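Local coordinates for p1 (Rice yellow mottle virus, PDB 6TY2), which acts as a viral RNA silencing suppressor and probably contributes to virus spread, here represented by its C-terminal zinc-finger part, at residues A[32-35]-A[40-43]. Numbering follows the deposited sequence.
Sequences VYLS and DIPE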
ATOM      1  N   VAL A  32     -12.127  -1.646  -1.434  1.00 19.99           N
ATOM      2  CA  VAL A  32     -12.690  -2.483  -2.483  1.00 21.74           C
ATOM      3  C   VAL A  32     -12.109  -3.866  -2.334  1.00 20.18           C
ATOM      4  O   VAL A  32     -10.961  -4.019  -1.921  1.00 19.44           O
ATOM      5  CB  VAL A  32     -12.402  -1.893  -3.883  1.00 25.77           C
ATOM      6  CG1 VAL A  32     -10.954  -1.703  -4.060  1.00 26.93           C
ATOM      7  CG2 VAL A  32     -12.949  -2.764  -4.994  1.00 25.55           C
ATOM      8  N   TYR A  33     -12.910  -4.876  -2.643  1.00 19.52           N
ATOM      9  CA  TYR A  33     -12.519  -6.250  -2.396  1.00 21.21           C
ATOM     10  C   TYR A  33     -11.552  -6.803  -3.462  1.00 16.98           C
ATOM     11  O   TYR A  33     -11.584  -6.411  -4.619  1.00 20.55           O
ATOM     12  CB  TYR A  33     -13.764  -7.120  -2.311  1.00 23.01           C
ATOM     13  CG  TYR A  33     -14.622  -6.916  -1.071  1.00 20.52           C
ATOM     14  CD1 TYR A  33     -14.109  -7.141   0.199  1.00 21.52           C
ATOM     15  CD2 TYR A  33     -15.955  -6.552  -1.182  1.00 22.43           C
ATOM     16  CE1 TYR A  33     -14.900  -6.987   1.332  1.00 19.86           C
ATOM     17  CE2 TYR A  33     -16.764  -6.399  -0.057  1.00 27.09           C
ATOM     18  CZ  TYR A  33     -16.231  -6.621   1.196  1.00 26.49           C
ATOM     19  OH  TYR A  33     -17.023  -6.466   2.315  1.00 24.97           O
ATOM     20  N   LEU A  34     -10.689  -7.721  -3.053  1.00 19.84           N
ATOM     21  CA  LEU A  34      -9.710  -8.309  -3.965  1.00 21.20           C
ATOM     22  C   LEU A  34     -10.220  -9.564  -4.687  1.00 19.16           C
ATOM     23  O   LEU A  34     -10.996 -10.353  -4.134  1.00 22.32           O
ATOM     24  CB  LEU A  34      -8.434  -8.671  -3.205  1.00 20.62           C
ATOM     25  CG  LEU A  34      -7.425  -7.625  -2.745  1.00 16.13           C
ATOM     26  CD1 LEU A  34      -8.047  -6.593  -1.826  1.00 19.82           C
ATOM     27  CD2 LEU A  34      -6.307  -8.346  -2.027  1.00 16.95           C
ATOM     28  N   SER A  35      -9.755  -9.752  -5.918  1.00 19.36           N
ATOM     29  CA  SER A  35      -9.884 -11.033  -6.608  1.00 21.67           C
ATOM     30  C   SER A  35      -8.625 -11.225  -7.422  1.00 20.06           C
ATOM     31  O   SER A  35      -7.792 -10.329  -7.478  1.00 19.71           O
ATOM     32  CB  SER A  35     -11.112 -11.072  -7.516  1.00 18.20           C
ATOM     33  OG  SER A  35     -10.968 -10.142  -8.573  1.00 24.57           O
ATOM     34  N   ASP A  40      -4.090  -6.159  -4.861  1.00 17.45           N
ATOM     35  CA  ASP A  40      -3.059  -5.179  -4.524  1.00 18.33           C
ATOM     36  C   ASP A  40      -1.970  -5.769  -3.632  1.00 19.95           C
ATOM     37  O   ASP A  40      -1.264  -5.044  -2.947  1.00 22.65           O
ATOM     38  CB  ASP A  40      -3.673  -3.929  -3.873  1.00 18.38           C
ATOM     39  CG  ASP A  40      -4.436  -4.227  -2.588  1.00 22.59           C
ATOM     40  OD1 ASP A  40      -4.496  -5.399  -2.185  1.00 21.51           O
ATOM     41  OD2 ASP A  40      -4.979  -3.278  -1.966  1.00 23.78           O
ATOM     42  N   ILE A  41      -1.827  -7.086  -3.662  1.00 16.32           N
ATOM     43  CA  ILE A  41      -0.751  -7.761  -2.933  1.00 16.75           C
ATOM     44  C   ILE A  41       0.432  -7.990  -3.869  1.00 21.32           C
ATOM     45  O   ILE A  41       0.362  -8.825  -4.756  1.00 19.53           O
ATOM     46  CB  ILE A  41      -1.223  -9.097  -2.355  1.00 19.03           C
ATOM     47  CG1 ILE A  41      -2.530  -8.909  -1.581  1.00 20.13           C
ATOM     48  CG2 ILE A  41      -0.143  -9.718  -1.480  1.00 19.92           C
ATOM     49  CD1 ILE A  41      -3.112 -10.214  -1.063  1.00 21.85           C
ATOM     50  N   PRO A  42       1.517  -7.223  -3.696  1.00 20.08           N
ATOM     51  CA  PRO A  42       2.632  -7.266  -4.650  1.00 22.45           C
ATOM     52  C   PRO A  42       3.184  -8.662  -4.862  1.00 22.32           C
ATOM     53  O   PRO A  42       3.560  -9.004  -5.979  1.00 22.89           O
ATOM     54  CB  PRO A  42       3.683  -6.363  -4.000  1.00 26.12           C
ATOM     55  CG  PRO A  42       2.889  -5.441  -3.142  1.00 22.05           C
ATOM     56  CD  PRO A  42       1.771  -6.282  -2.598  1.00 21.00           C
ATOM     57  N   GLU A  43       3.206  -9.455  -3.800  1.00 23.43           N
ATOM     58  CA  GLU A  43       3.738 -10.807  -3.843  1.00 23.06           C
ATOM     59  C   GLU A  43       2.949 -11.668  -4.826  1.00 21.25           C
ATOM     60  O   GLU A  43       3.479 -12.613  -5.404  1.00 23.44           O
ATOM     61  CB  GLU A  43       3.716 -11.435  -2.438  1.00 24.86           C
ATOM     62  CG  GLU A  43       4.645 -10.772  -1.407  1.00 28.44           C
ATOM     63  CD  GLU A  43       4.119  -9.435  -0.880  1.00 30.12           C
ATOM     64  OE1 GLU A  43       2.932  -9.118  -1.082  1.00 24.26           O
ATOM     65  OE2 GLU A  43       4.899  -8.693  -0.252  1.00 37.76           O
TER
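Leu-34 packs its branched end against the side chains of Asp-40 and Ile-41. Its CB points toward segment 40-43. CG lies beside the backbone N and anti to the carbonyl carbon, chi1 -75°, a turn that carries both methyls to the side of Asp-40 and Ile-41. At CG the side chain meets Asp-40 OD1, 3.7 Å from Leu-34 CG. The branch then divides. Leu-34 CD1 stays near the same oxygen, 3.8 Å from Asp-40 OD1. Leu-34 CD2 comes closer, 3.5 Å from Asp-40 OD1, and also touches Ile-41. The contacts with OD1 are van der Waals contacts of carbon against a carboxylate oxygen. With Ile-41 the meeting is purely apolar: Leu-34 CD2 is 3.8 Å from Ile-41 CD1 and 3.8 Å from Ile-41 CG1. The two side chains cross at about a right angle.

This contact belongs to a zinc finger in which His-8, from helix 3-24, joins Cys-39, His-44 and Cys-48 around one zinc ion. Ile-41 lies between the zinc ligands Cys-39 and His-44 in sequence, and its side chain is about 5 Å from the zinc. Leu-34 is buried and also packs on His-8 and Arg-11 of that helix. Arg-11 is also the strongest polar partner of Asp-40: its NH2 forms a salt bridge with OD2, which has a weak hydrogen bond to Asn-55 ND2 as well.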